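PDB 1P9H: adhesin YadA from Yersinia enterocolitica, which binds collagen as a trimeric outer-membrane adhesin, promotes attachment to and invasion of eukaryotic cells, and protects the bacteria against serum, complement and phagocytosis. Local coordinates for residues G54-I60 with G69-G75; G82-I88 with D97-G103; S122-V128 with K137-G143; I158-S162 with G173-R179. All blocks are in the same frame, centred on the assembly; numbering follows the deposited sequence.

Interaction 1: residues G54-I60 with G69-G75; sequences GIHSIAI and GAAVAVG
Ile58, Ala59 and Ile60 pair in register with Val72, Ala73 and Val74 as two short parallel strands, their axes 4.7 Å apart and 8° from parallel. Ala73 sits at the centre of the ladder: its N reaches Ile58 O at 2.8 Å, and its O receives Ile60 N at 2.9 Å. Ile58 N to Ala71 O and Gly75 N to Ile60 O extend the ladder at the two ends, and CA-H...O contacts, such as Val72 CA to Ile58 O, accompany these bonds.

Isoleucines and valines share one face of the sheet, touching lightly: Ile58 CD1 lies 4.3 Å from Val72 CG2, and Ile60 CB is as far from Val74 CG1. That Val74 methyl stands opposite the backbone N (chi1 -179°), which lays it alongside the carbonyl of Ile60. Ala59 and Ala73 take the other face.

Before the strands, Ile55 O, in the type II turn from Gly54 to Ser57, accepts Ala70 N at 2.9 Å, and a water donates to both His56 O and Ala70 O. Ser57 fixes this turn, its N and OG reaching Gly54 O from the same face; OG is 2.6 Å away, placed there by its position between N and C (chi1 68°).

The pair is one step of the left-handed parallel beta-roll of the collagen-binding head. Strand 22-24 flanks 58-60 and strand 86-88 flanks 72-74; Ala52 of strand 51-52 backs Ser57 and Ala59, Ala66 of strand 65-66 backs Ser57 and Ala71, while Ile58, Ile60 and Val74 pack against the other two subunits.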
loop_
_atom_site.group_PDB
_atom_site.type_symbol
_atom_site.label_atom_id
_atom_site.label_comp_id
_atom_site.label_asym_id
_atom_site.label_seq_id
_atom_site.Cartn_x
_atom_site.Cartn_y
_atom_site.Cartn_z
ATOM N N GLY A 54 -1.747 25.236 -4.366
ATOM C CA GLY A 54 -1.607 24.883 -5.763
ATOM C C GLY A 54 -2.917 24.862 -6.513
ATOM O O GLY A 54 -3.979 24.642 -5.924
ATOM N N ILE A 55 -2.853 25.103 -7.818
ATOM C CA ILE A 55 -4.049 25.079 -8.642
ATOM C C ILE A 55 -4.587 23.652 -8.593
ATOM O O ILE A 55 -3.829 22.697 -8.766
ATOM C CB ILE A 55 -3.725 25.443 -10.106
ATOM C CG1 ILE A 55 -3.075 26.827 -10.164
ATOM C CG2 ILE A 55 -4.997 25.416 -10.945
ATOM C CD1 ILE A 55 -2.643 27.248 -11.553
ATOM N N HIS A 56 -5.885 23.511 -8.341
ATOM C CA HIS A 56 -6.522 22.199 -8.267
ATOM C C HIS A 56 -6.099 21.388 -7.044
ATOM O O HIS A 56 -6.443 20.213 -6.936
ATOM C CB HIS A 56 -6.221 21.390 -9.534
ATOM C CG HIS A 56 -6.727 22.026 -10.791
ATOM N ND1 HIS A 56 -6.115 21.843 -12.012
ATOM C CD2 HIS A 56 -7.794 22.827 -11.020
ATOM C CE1 HIS A 56 -6.783 22.505 -12.940
ATOM N NE2 HIS A 56 -7.806 23.111 -12.364
ATOM N N SER A 57 -5.362 22.003 -6.121
ATOM C CA SER A 57 -4.919 21.282 -4.932
ATOM C C SER A 57 -6.044 21.145 -3.911
ATOM O O SER A 57 -7.075 21.813 -4.009
ATOM C CB SER A 57 -3.706 21.968 -4.287
ATOM O OG SER A 57 -4.042 23.224 -3.723
ATOM N N ILE A 58 -5.834 20.261 -2.940
ATOM C CA ILE A 58 -6.810 19.994 -1.892
ATOM C C ILE A 58 -6.094 19.917 -0.545
ATOM O O ILE A 58 -5.153 19.140 -0.381
ATOM C CB ILE A 58 -7.525 18.644 -2.145
ATOM C CG1 ILE A 58 -8.291 18.697 -3.468
ATOM C CG2 ILE A 58 -8.468 18.317 -0.986
ATOM C CD1 ILE A 58 -8.839 17.350 -3.899
ATOM N N ALA A 59 -6.533 20.733 0.410
ATOM C CA ALA A 59 -5.946 20.738 1.747
ATOM C C ALA A 59 -7.093 20.714 2.744
ATOM O O ALA A 59 -7.912 21.634 2.779
ATOM C CB ALA A 59 -5.090 21.984 1.954
ATOM N N ILE A 60 -7.147 19.656 3.548
ATOM C CA ILE A 60 -8.209 19.481 4.530
ATOM C C ILE A 60 -7.648 19.129 5.904
ATOM O O ILE A 60 -6.881 18.177 6.040
ATOM C CB ILE A 60 -9.169 18.348 4.091
ATOM C CG1 ILE A 60 -9.756 18.664 2.711
ATOM C CG2 ILE A 60 -10.282 18.163 5.127
ATOM C CD1 ILE A 60 -10.615 17.544 2.148
ATOM N N GLY A 69 0.775 22.318 -7.521
ATOM C CA GLY A 69 -0.256 21.845 -8.421
ATOM C C GLY A 69 -0.858 20.480 -8.155
ATOM O O GLY A 69 -0.153 19.475 -8.078
ATOM N N ALA A 70 -2.180 20.468 -8.012
ATOM C CA ALA A 70 -2.966 19.258 -7.798
ATOM C C ALA A 70 -2.600 18.392 -6.594
ATOM O O ALA A 70 -3.114 17.282 -6.461
ATOM C CB ALA A 70 -2.945 18.413 -9.067
ATOM N N ALA A 71 -1.733 18.889 -5.717
ATOM C CA ALA A 71 -1.342 18.121 -4.537
ATOM C C ALA A 71 -2.534 17.937 -3.599
ATOM O O ALA A 71 -3.470 18.736 -3.605
ATOM C CB ALA A 71 -0.197 18.819 -3.810
ATOM N N VAL A 72 -2.488 16.885 -2.788
ATOM C CA VAL A 72 -3.568 16.579 -1.854
ATOM C C VAL A 72 -3.013 16.337 -0.458
ATOM O O VAL A 72 -2.125 15.508 -0.275
ATOM C CB VAL A 72 -4.332 15.306 -2.301
ATOM C CG1 VAL A 72 -5.420 14.951 -1.288
ATOM C CG2 VAL A 72 -4.940 15.523 -3.680
ATOM N N ALA A 73 -3.535 17.068 0.521
ATOM C CA ALA A 73 -3.103 16.912 1.903
ATOM C C ALA A 73 -4.334 16.831 2.790
ATOM O O ALA A 73 -5.124 17.770 2.854
ATOM C CB ALA A 73 -2.228 18.092 2.326
ATOM N N VAL A 74 -4.501 15.700 3.461
ATOM C CA VAL A 74 -5.634 15.511 4.358
ATOM C C VAL A 74 -5.113 14.999 5.692
ATOM O O VAL A 74 -4.500 13.936 5.760
ATOM C CB VAL A 74 -6.651 14.495 3.787
ATOM C CG1 VAL A 74 -7.826 14.341 4.752
ATOM C CG2 VAL A 74 -7.145 14.963 2.424
ATOM N N GLY A 75 -5.357 15.764 6.750
ATOM C CA GLY A 75 -4.894 15.373 8.068
ATOM C C GLY A 75 -4.246 16.549 8.769
ATOM O O GLY A 75 -3.656 17.422 8.129
HETATM O O HOH W 1 -6.009 17.464 -6.533
#

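Interaction 2: residues G82-I88 with D97-G103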
loop_
_atom_site.group_PDB
_atom_site.type_symbol
_atom_site.label_atom_id
_atom_site.label_comp_id
_atom_site.label_asym_id
_atom_site.label_seq_id
_atom_site.Cartn_x
_atom_site.Cartn_y
_atom_site.Cartn_z
ATOM N N GLY A 82 5.194 18.423 -2.984
ATOM C CA GLY A 82 5.406 18.213 -4.404
ATOM C C GLY A 82 4.231 18.320 -5.347
ATOM O O GLY A 82 3.071 18.192 -4.954
ATOM N N VAL A 83 4.547 18.574 -6.612
ATOM C CA VAL A 83 3.530 18.655 -7.644
ATOM C C VAL A 83 2.892 17.269 -7.684
ATOM O O VAL A 83 3.597 16.257 -7.679
ATOM C CB VAL A 83 4.161 18.963 -9.015
ATOM C CG1 VAL A 83 3.101 18.918 -10.107
ATOM C CG2 VAL A 83 4.830 20.330 -8.976
ATOM N N ASN A 84 1.565 17.229 -7.697
ATOM C CA ASN A 84 0.822 15.970 -7.741
ATOM C C ASN A 84 1.080 15.017 -6.578
ATOM O O ASN A 84 0.768 13.834 -6.684
ATOM C CB ASN A 84 1.109 15.217 -9.044
ATOM C CG ASN A 84 0.633 15.963 -10.268
ATOM O OD1 ASN A 84 -0.427 16.582 -10.254
ATOM N ND2 ASN A 84 1.408 15.890 -11.344
ATOM N N SER A 85 1.648 15.507 -5.481
ATOM C CA SER A 85 1.908 14.635 -4.340
ATOM C C SER A 85 0.648 14.448 -3.501
ATOM O O SER A 85 -0.278 15.261 -3.554
ATOM C CB SER A 85 3.045 15.188 -3.474
ATOM O OG SER A 85 2.727 16.455 -2.930
ATOM N N VAL A 86 0.619 13.367 -2.729
ATOM C CA VAL A 86 -0.533 13.045 -1.897
ATOM C C VAL A 86 -0.076 12.633 -0.504
ATOM O O VAL A 86 0.726 11.713 -0.355
ATOM C CB VAL A 86 -1.343 11.882 -2.512
ATOM C CG1 VAL A 86 -2.568 11.588 -1.656
ATOM C CG2 VAL A 86 -1.759 12.232 -3.944
ATOM N N ALA A 87 -0.588 13.316 0.513
ATOM C CA ALA A 87 -0.230 13.011 1.896
ATOM C C ALA A 87 -1.485 12.971 2.753
ATOM O O ALA A 87 -2.184 13.972 2.879
ATOM C CB ALA A 87 0.729 14.068 2.433
ATOM N N ILE A 88 -1.778 11.812 3.333
ATOM C CA ILE A 88 -2.949 11.687 4.190
ATOM C C ILE A 88 -2.566 11.052 5.515
ATOM O O ILE A 88 -1.904 10.013 5.560
ATOM C CB ILE A 88 -4.064 10.866 3.518
ATOM C CG1 ILE A 88 -4.564 11.620 2.280
ATOM C CG2 ILE A 88 -5.216 10.632 4.508
ATOM C CD1 ILE A 88 -5.778 10.999 1.612
ATOM N N ASP A 97 7.869 15.690 -5.720
ATOM C CA ASP A 97 6.856 15.529 -6.749
ATOM C C ASP A 97 6.367 14.088 -6.820
ATOM O O ASP A 97 7.151 13.146 -6.687
ATOM C CB ASP A 97 7.406 15.931 -8.121
ATOM C CG ASP A 97 7.747 17.404 -8.211
ATOM O OD1 ASP A 97 7.283 18.188 -7.353
ATOM O OD2 ASP A 97 8.472 17.781 -9.158
ATOM N N SER A 98 5.059 13.935 -7.013
ATOM C CA SER A 98 4.421 12.630 -7.155
ATOM C C SER A 98 4.498 11.672 -5.970
ATOM O O SER A 98 3.972 10.566 -6.042
ATOM C CB SER A 98 4.971 11.925 -8.396
ATOM O OG SER A 98 4.817 12.740 -9.546
ATOM N N ALA A 99 5.143 12.083 -4.887
ATOM C CA ALA A 99 5.259 11.220 -3.718
ATOM C C ALA A 99 3.894 10.960 -3.094
ATOM O O ALA A 99 3.010 11.815 -3.140
ATOM C CB ALA A 99 6.186 11.859 -2.685
ATOM N N VAL A 100 3.717 9.768 -2.535
ATOM C CA VAL A 100 2.465 9.439 -1.869
ATOM C C VAL A 100 2.776 8.887 -0.488
ATOM O O VAL A 100 3.669 8.052 -0.318
ATOM C CB VAL A 100 1.613 8.404 -2.655
ATOM C CG1 VAL A 100 1.380 8.896 -4.074
ATOM C CG2 VAL A 100 2.282 7.043 -2.655
ATOM N N THR A 101 2.054 9.385 0.508
ATOM C CA THR A 101 2.229 8.945 1.887
ATOM C C THR A 101 0.863 8.731 2.515
ATOM O O THR A 101 -0.064 9.505 2.279
ATOM C CB THR A 101 2.999 9.984 2.737
ATOM O OG1 THR A 101 2.359 11.261 2.635
ATOM C CG2 THR A 101 4.437 10.098 2.271
ATOM N N TYR A 102 0.742 7.673 3.309
ATOM C CA TYR A 102 -0.522 7.362 3.964
ATOM C C TYR A 102 -0.263 6.839 5.362
ATOM O O TYR A 102 0.301 5.760 5.525
ATOM C CB TYR A 102 -1.258 6.303 3.137
ATOM C CG TYR A 102 -2.700 6.085 3.519
ATOM C CD1 TYR A 102 -3.109 4.904 4.144
ATOM C CD2 TYR A 102 -3.664 7.042 3.220
ATOM C CE1 TYR A 102 -4.451 4.686 4.456
ATOM C CE2 TYR A 102 -5.005 6.837 3.529
ATOM C CZ TYR A 102 -5.392 5.659 4.142
ATOM O OH TYR A 102 -6.724 5.452 4.413
ATOM N N GLY A 103 -0.676 7.609 6.365
ATOM C CA GLY A 103 -0.473 7.198 7.743
ATOM C C GLY A 103 0.148 8.292 8.589
ATOM O O GLY A 103 0.805 9.197 8.071
HETATM O O HOH W 2 0.985 11.159 -6.337
#
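Val86, Ala87 and Ile88 run parallel to Val100, Thr101 and Tyr102 as adjacent rungs of the left-handed beta-roll.

Backbone hydrogen bonds carry the pairing. Val86 N reaches Ala99 O, Thr101 N reaches Val86 O at 2.8 Å, and Gly103 N meets Ile88 O almost straight (172°). Ser98 N to Val83 O continues the ladder into the type II turn that starts at Gly82, where a water links Asn84 O and, weakly, Ser98 O.

A side chain also bonds across the pair: Asp97 OD1 accepts Val83 N at 2.9 Å, met from above the carboxylate plane. With CG beside its own backbone N (chi1 -65°), Asp97 runs alongside Val83 and also touches Val83 CB.

Apolar contacts line the face that looks into the trimer. Tyr102 crosses Ile88 obliquely, CD2 3.9 Å from Ile88 CB, while Val100 CG1 rests on Val86 CB. Around the trimer axis the three Tyr102 rings meet edge-to-face, and each OH bonds Thr101 O of a neighbouring subunit. Thr101 O therefore has two donors, the hydroxyl of Tyr102 from the second subunit and Ile88 N, which lies 3.1 Å away.

Interaction 3: residues S122-V128 with K137-G143; sequences SDTGVAV and KNSVAIG
Val126-Val128 and Val140-Ile142 run parallel, 7° apart in direction, with Ala141 N bonded to Val126 O at 2.8 Å, Val128 N to Ala141 O, and the straighter Gly143 N to Val128 O at 2.7 Å closing the ladder.

On the apolar face Ile142 does most of the touching. With CG1 beside the backbone N (chi1 -51°) and the chain turned back rather than extended (chi2 -63°), CD1 comes to 3.7 Å from Val128 CG2 and 4.1 Å from Val126 CG1. Val140 CG2 meets Val126 CB.

The turn of residues 122-125 is more polar. Thr124 and Asn138 lie side by side, Thr124 CG2 3.8 Å from Asn138 ND2, and a water joins Thr124 OG1 to Asn138 OD1. Asn138 ND2 binds Asp160 OD2 of the second subunit, so both ends of this amide are held. Lys137, extended beyond CG, runs alongside Asp123 in the conformer given for that aspartate. Asn138 N bonds Asp123 O, carrying the backbone pairing into the turn.

In the beta-roll, strand 113-115 lies beside 126-128 and strand 156-158 beside 140-142. Val126 and Val140 pack on Val128 and Ile142 of the second subunit, joining the sheets of the trimer.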
loop_
_atom_site.group_PDB
_atom_site.type_symbol
_atom_site.label_atom_id
_atom_site.label_comp_id
_atom_site.label_asym_id
_atom_site.label_seq_id
_atom_site.Cartn_x
_atom_site.Cartn_y
_atom_site.Cartn_z
ATOM N N SER A 122 12.952 6.778 0.777
ATOM C CA SER A 122 13.800 7.712 0.065
ATOM C C SER A 122 13.231 7.759 -1.343
ATOM O O SER A 122 12.263 7.060 -1.647
ATOM C CB SER A 122 15.247 7.215 0.044
ATOM O OG SER A 122 16.106 8.177 -0.542
ATOM N N ASP A 123 13.828 8.580 -2.198
ATOM C CA ASP A 123 13.364 8.726 -3.572
ATOM C C ASP A 123 13.029 7.415 -4.273
ATOM O O ASP A 123 13.732 6.415 -4.128
ATOM C CB ASP A 123 14.417 9.454 -4.411
ATOM C CG ASP A 123 14.714 10.844 -3.900
ATOM O OD1 ASP A 123 15.053 10.981 -2.708
ATOM O OD2 ASP A 123 14.617 11.798 -4.698
ATOM N N THR A 124 11.933 7.435 -5.022
ATOM C CA THR A 124 11.513 6.287 -5.826
ATOM C C THR A 124 11.471 4.943 -5.104
ATOM O O THR A 124 11.578 3.891 -5.737
ATOM C CB THR A 124 12.440 6.154 -7.049
ATOM O OG1 THR A 124 12.849 7.461 -7.469
ATOM C CG2 THR A 124 11.723 5.485 -8.203
ATOM N N GLY A 125 11.309 4.977 -3.788
ATOM C CA GLY A 125 11.261 3.742 -3.029
ATOM C C GLY A 125 9.854 3.379 -2.604
ATOM O O GLY A 125 8.892 4.086 -2.914
ATOM N N VAL A 126 9.737 2.259 -1.900
ATOM C CA VAL A 126 8.451 1.790 -1.401
ATOM C C VAL A 126 8.627 1.287 0.022
ATOM O O VAL A 126 9.474 0.435 0.288
ATOM C CB VAL A 126 7.895 0.625 -2.249
ATOM C CG1 VAL A 126 6.633 0.066 -1.592
ATOM C CG2 VAL A 126 7.591 1.097 -3.662
ATOM N N ALA A 127 7.835 1.834 0.937
ATOM C CA ALA A 127 7.874 1.420 2.331
ATOM C C ALA A 127 6.437 1.168 2.759
ATOM O O ALA A 127 5.607 2.073 2.712
ATOM C CB ALA A 127 8.503 2.514 3.202
ATOM N N VAL A 128 6.137 -0.070 3.135
ATOM C CA VAL A 128 4.796 -0.416 3.590
ATOM C C VAL A 128 4.913 -1.139 4.921
ATOM O O VAL A 128 5.577 -2.171 5.020
ATOM C CB VAL A 128 4.059 -1.336 2.594
ATOM C CG1 VAL A 128 2.646 -1.611 3.103
ATOM C CG2 VAL A 128 3.990 -0.683 1.224
ATOM N N LYS A 137 17.730 4.707 -2.116
ATOM C CA LYS A 137 16.859 5.127 -3.204
ATOM C C LYS A 137 16.427 3.881 -3.972
ATOM O O LYS A 137 17.193 2.926 -4.103
ATOM C CB LYS A 137 17.587 6.105 -4.131
ATOM C CG LYS A 137 17.910 7.443 -3.476
ATOM C CD LYS A 137 18.436 8.443 -4.493
ATOM C CE LYS A 137 18.681 9.803 -3.857
ATOM N NZ LYS A 137 19.122 10.812 -4.861
ATOM N N ASN A 138 15.185 3.891 -4.443
ATOM C CA ASN A 138 14.613 2.781 -5.197
ATOM C C ASN A 138 14.453 1.483 -4.408
ATOM O O ASN A 138 14.099 0.458 -4.982
ATOM C CB ASN A 138 15.446 2.507 -6.452
ATOM C CG ASN A 138 15.564 3.726 -7.347
ATOM O OD1 ASN A 138 16.112 4.750 -6.946
ATOM N ND2 ASN A 138 15.047 3.621 -8.564
ATOM N N SER A 139 14.697 1.516 -3.101
ATOM C CA SER A 139 14.563 0.303 -2.301
ATOM C C SER A 139 13.112 0.005 -1.935
ATOM O O SER A 139 12.224 0.844 -2.117
ATOM C CB SER A 139 15.418 0.395 -1.029
ATOM O OG SER A 139 14.995 1.451 -0.183
ATOM N N VAL A 140 12.880 -1.204 -1.433
ATOM C CA VAL A 140 11.547 -1.659 -1.044
ATOM C C VAL A 140 11.613 -2.305 0.333
ATOM O O VAL A 140 12.403 -3.219 0.556
ATOM C CB VAL A 140 11.005 -2.709 -2.049
ATOM C CG1 VAL A 140 9.668 -3.267 -1.566
ATOM C CG2 VAL A 140 10.849 -2.079 -3.426
ATOM N N ALA A 141 10.780 -1.824 1.250
ATOM C CA ALA A 141 10.731 -2.363 2.601
ATOM C C ALA A 141 9.275 -2.650 2.939
ATOM O O ALA A 141 8.478 -1.722 3.087
ATOM C CB ALA A 141 11.316 -1.356 3.590
ATOM N N ILE A 142 8.929 -3.932 3.048
ATOM C CA ILE A 142 7.559 -4.339 3.355
ATOM C C ILE A 142 7.517 -5.095 4.673
ATOM O O ILE A 142 8.144 -6.146 4.812
ATOM C CB ILE A 142 6.976 -5.273 2.259
ATOM C CG1 ILE A 142 7.168 -4.659 0.868
ATOM C CG2 ILE A 142 5.496 -5.523 2.527
ATOM C CD1 ILE A 142 6.430 -3.351 0.648
ATOM N N GLY A 143 6.767 -4.562 5.634
ATOM C CA GLY A 143 6.652 -5.203 6.927
ATOM C C GLY A 143 7.023 -4.272 8.063
ATOM O O GLY A 143 7.772 -3.308 7.870
HETATM O O HOH W 3 11.168 1.066 -5.540
HETATM O O HOH W 4 15.824 7.399 -7.520
#

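Interaction 4: residues I158-S162 with G173-R179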
loop_
_atom_site.group_PDB
_atom_site.type_symbol
_atom_site.label_atom_id
_atom_site.label_comp_id
_atom_site.label_asym_id
_atom_site.label_seq_id
_atom_site.Cartn_x
_atom_site.Cartn_y
_atom_site.Cartn_z
ATOM N N ILE A 158 11.764 -7.937 3.147
ATOM C CA ILE A 158 10.413 -8.481 3.261
ATOM C C ILE A 158 10.156 -9.156 4.605
ATOM O O ILE A 158 10.854 -10.105 4.962
ATOM C CB ILE A 158 10.166 -9.544 2.163
ATOM C CG1 ILE A 158 10.283 -8.906 0.779
ATOM C CG2 ILE A 158 8.807 -10.201 2.357
ATOM C CD1 ILE A 158 10.247 -9.912 -0.351
ATOM N N GLY A 159 9.155 -8.676 5.342
ATOM C CA GLY A 159 8.831 -9.308 6.609
ATOM C C GLY A 159 9.090 -8.462 7.838
ATOM O O GLY A 159 9.857 -7.498 7.800
ATOM N N ASP A 160 8.436 -8.825 8.938
ATOM C CA ASP A 160 8.618 -8.111 10.194
ATOM C C ASP A 160 10.105 -8.051 10.542
ATOM O O ASP A 160 10.787 -9.077 10.576
ATOM C CB ASP A 160 7.859 -8.818 11.321
ATOM C CG ASP A 160 8.078 -8.162 12.670
ATOM O OD1 ASP A 160 8.966 -8.616 13.428
ATOM O OD2 ASP A 160 7.368 -7.182 12.967
ATOM N N ARG A 161 10.592 -6.836 10.777
ATOM C CA ARG A 161 11.980 -6.579 11.149
ATOM C C ARG A 161 13.054 -7.055 10.171
ATOM O O ARG A 161 14.239 -7.065 10.505
ATOM C CB ARG A 161 12.256 -7.157 12.543
ATOM C CG ARG A 161 11.468 -6.468 13.655
ATOM C CD ARG A 161 11.739 -7.110 15.011
ATOM N NE ARG A 161 11.120 -6.380 16.120
ATOM C CZ ARG A 161 9.846 -6.487 16.485
ATOM N NH1 ARG A 161 9.020 -7.298 15.834
ATOM N NH2 ARG A 161 9.394 -5.784 17.517
ATOM N N SER A 162 12.658 -7.444 8.964
ATOM C CA SER A 162 13.645 -7.890 7.989
ATOM C C SER A 162 14.556 -6.730 7.619
ATOM O O SER A 162 14.107 -5.598 7.443
ATOM C CB SER A 162 12.966 -8.444 6.738
ATOM O OG SER A 162 12.317 -9.664 7.038
ATOM N N GLY A 173 14.819 -11.828 6.337
ATOM C CA GLY A 173 15.085 -12.013 7.754
ATOM C C GLY A 173 16.019 -10.965 8.328
ATOM O O GLY A 173 16.261 -9.928 7.713
ATOM N N HIS A 174 16.546 -11.232 9.516
ATOM C CA HIS A 174 17.457 -10.292 10.155
ATOM C C HIS A 174 18.453 -11.005 11.058
ATOM O O HIS A 174 18.548 -12.229 11.032
ATOM C CB HIS A 174 16.675 -9.237 10.948
ATOM C CG HIS A 174 15.681 -9.806 11.914
ATOM N ND1 HIS A 174 14.356 -10.009 11.589
ATOM C CD2 HIS A 174 15.814 -10.199 13.203
ATOM C CE1 HIS A 174 13.717 -10.495 12.637
ATOM N NE2 HIS A 174 14.579 -10.620 13.630
ATOM N N GLU A 175 19.187 -10.228 11.851
ATOM C CA GLU A 175 20.204 -10.762 12.754
ATOM C C GLU A 175 19.770 -11.959 13.594
ATOM O O GLU A 175 20.536 -12.912 13.760
ATOM C CB GLU A 175 20.711 -9.664 13.695
ATOM C CG GLU A 175 21.428 -8.513 13.009
ATOM C CD GLU A 175 22.037 -7.537 14.003
ATOM O OE1 GLU A 175 22.956 -7.943 14.750
ATOM O OE2 GLU A 175 21.595 -6.368 14.045
ATOM N N SER A 176 18.553 -11.917 14.126
ATOM C CA SER A 176 18.072 -13.004 14.969
ATOM C C SER A 176 16.953 -13.843 14.367
ATOM O O SER A 176 16.234 -14.533 15.091
ATOM C CB SER A 176 17.625 -12.452 16.325
ATOM O OG SER A 176 16.599 -11.489 16.173
ATOM N N LEU A 177 16.800 -13.797 13.048
ATOM C CA LEU A 177 15.761 -14.591 12.410
ATOM C C LEU A 177 15.978 -14.868 10.933
ATOM O O LEU A 177 16.102 -13.948 10.125
ATOM C CB LEU A 177 14.387 -13.928 12.582
ATOM C CG LEU A 177 13.218 -14.664 11.912
ATOM C CD1 LEU A 177 13.021 -16.025 12.568
ATOM C CD2 LEU A 177 11.944 -13.838 12.027
ATOM N N ASN A 178 16.038 -16.152 10.596
ATOM C CA ASN A 178 16.155 -16.579 9.213
ATOM C C ASN A 178 14.828 -17.265 8.947
ATOM O O ASN A 178 14.334 -18.019 9.788
ATOM C CB ASN A 178 17.294 -17.583 9.020
ATOM C CG ASN A 178 18.653 -16.971 9.262
ATOM O OD1 ASN A 178 18.926 -15.849 8.832
ATOM N ND2 ASN A 178 19.521 -17.708 9.947
ATOM N N ARG A 179 14.243 -16.999 7.788
ATOM C CA ARG A 179 12.962 -17.596 7.446
ATOM C C ARG A 179 13.088 -18.618 6.329
ATOM O O ARG A 179 13.926 -18.482 5.437
ATOM C CB ARG A 179 11.975 -16.512 7.003
ATOM C CG ARG A 179 11.584 -15.502 8.072
ATOM C CD ARG A 179 10.448 -14.629 7.544
ATOM N NE ARG A 179 9.874 -13.729 8.543
ATOM C CZ ARG A 179 10.378 -12.545 8.880
ATOM N NH1 ARG A 179 11.486 -12.091 8.308
ATOM N NH2 ARG A 179 9.747 -11.796 9.775
#
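Arg179 reaches across to the turn of Asp160, and its guanidinium forms the tight part of the contact. CG stands beside the backbone N (chi1 -65°) and the chain is extended from there to NE, which carries the group to the turn. NH2 donates to Asp160 O at 3.0 Å, nearly straight (177°), on a lone pair in the carbonyl plane and within its own guanidinium plane. NH1 makes a weaker, bent bond of 2.9 Å to Ser162 OG, which itself donates to Ile158 O at 2.6 Å. The flat group is sandwiched: Gly159 CA sits 3.9 Å above one face, toward the rim, and Leu177 CD2 lies over the centre of the other at 3.7 Å. Ile172 O takes another bond from NH1, and Tyr154 O of the third subunit accepts NE, so all three nitrogens are engaged and the rotation of the group is probably fixed.

Farther out the grip slackens. His174 CE1 lies 3.6 Å from Arg161 CB, while Leu177 CB covers one face of the imidazole. Arg161 then leads away toward solvent, its NH1 bridging in plane to the syn lone pair of Asp160 OD1 at 2.7 Å; OD2 of that carboxylate also bonds His144. Exposed Glu175 and Ser176 make no contact with residues 158-162.

The first segment leaves strand 156-158; the second follows strand 169-171, outermost in the sheet within this chain, and leads into strand 180-182 and toward helix 196-204, in the predicted stalk region.

Overall arrangement
From the N terminus the four contacts follow in series; none nests in or crosses another. Interactions 1, 2 and 3 each close one coil of the roll, joining two successive strands of the ten-stranded parallel sheet around a connection that adds a short strand to the second sheet. Interactions 1 and 2 abut directly, since strands 72-74 and 86-88 are neighbours; strand 113-115 comes between interactions 2 and 3. Interaction 3 meets interaction 4 where Gly159 N reaches Ile142 O. Interaction 4, its centre about 38 Å from that of interaction 1, links the loops after strands 156-158 and 169-171, probably near the end of the head, before the chain leading to the stalk.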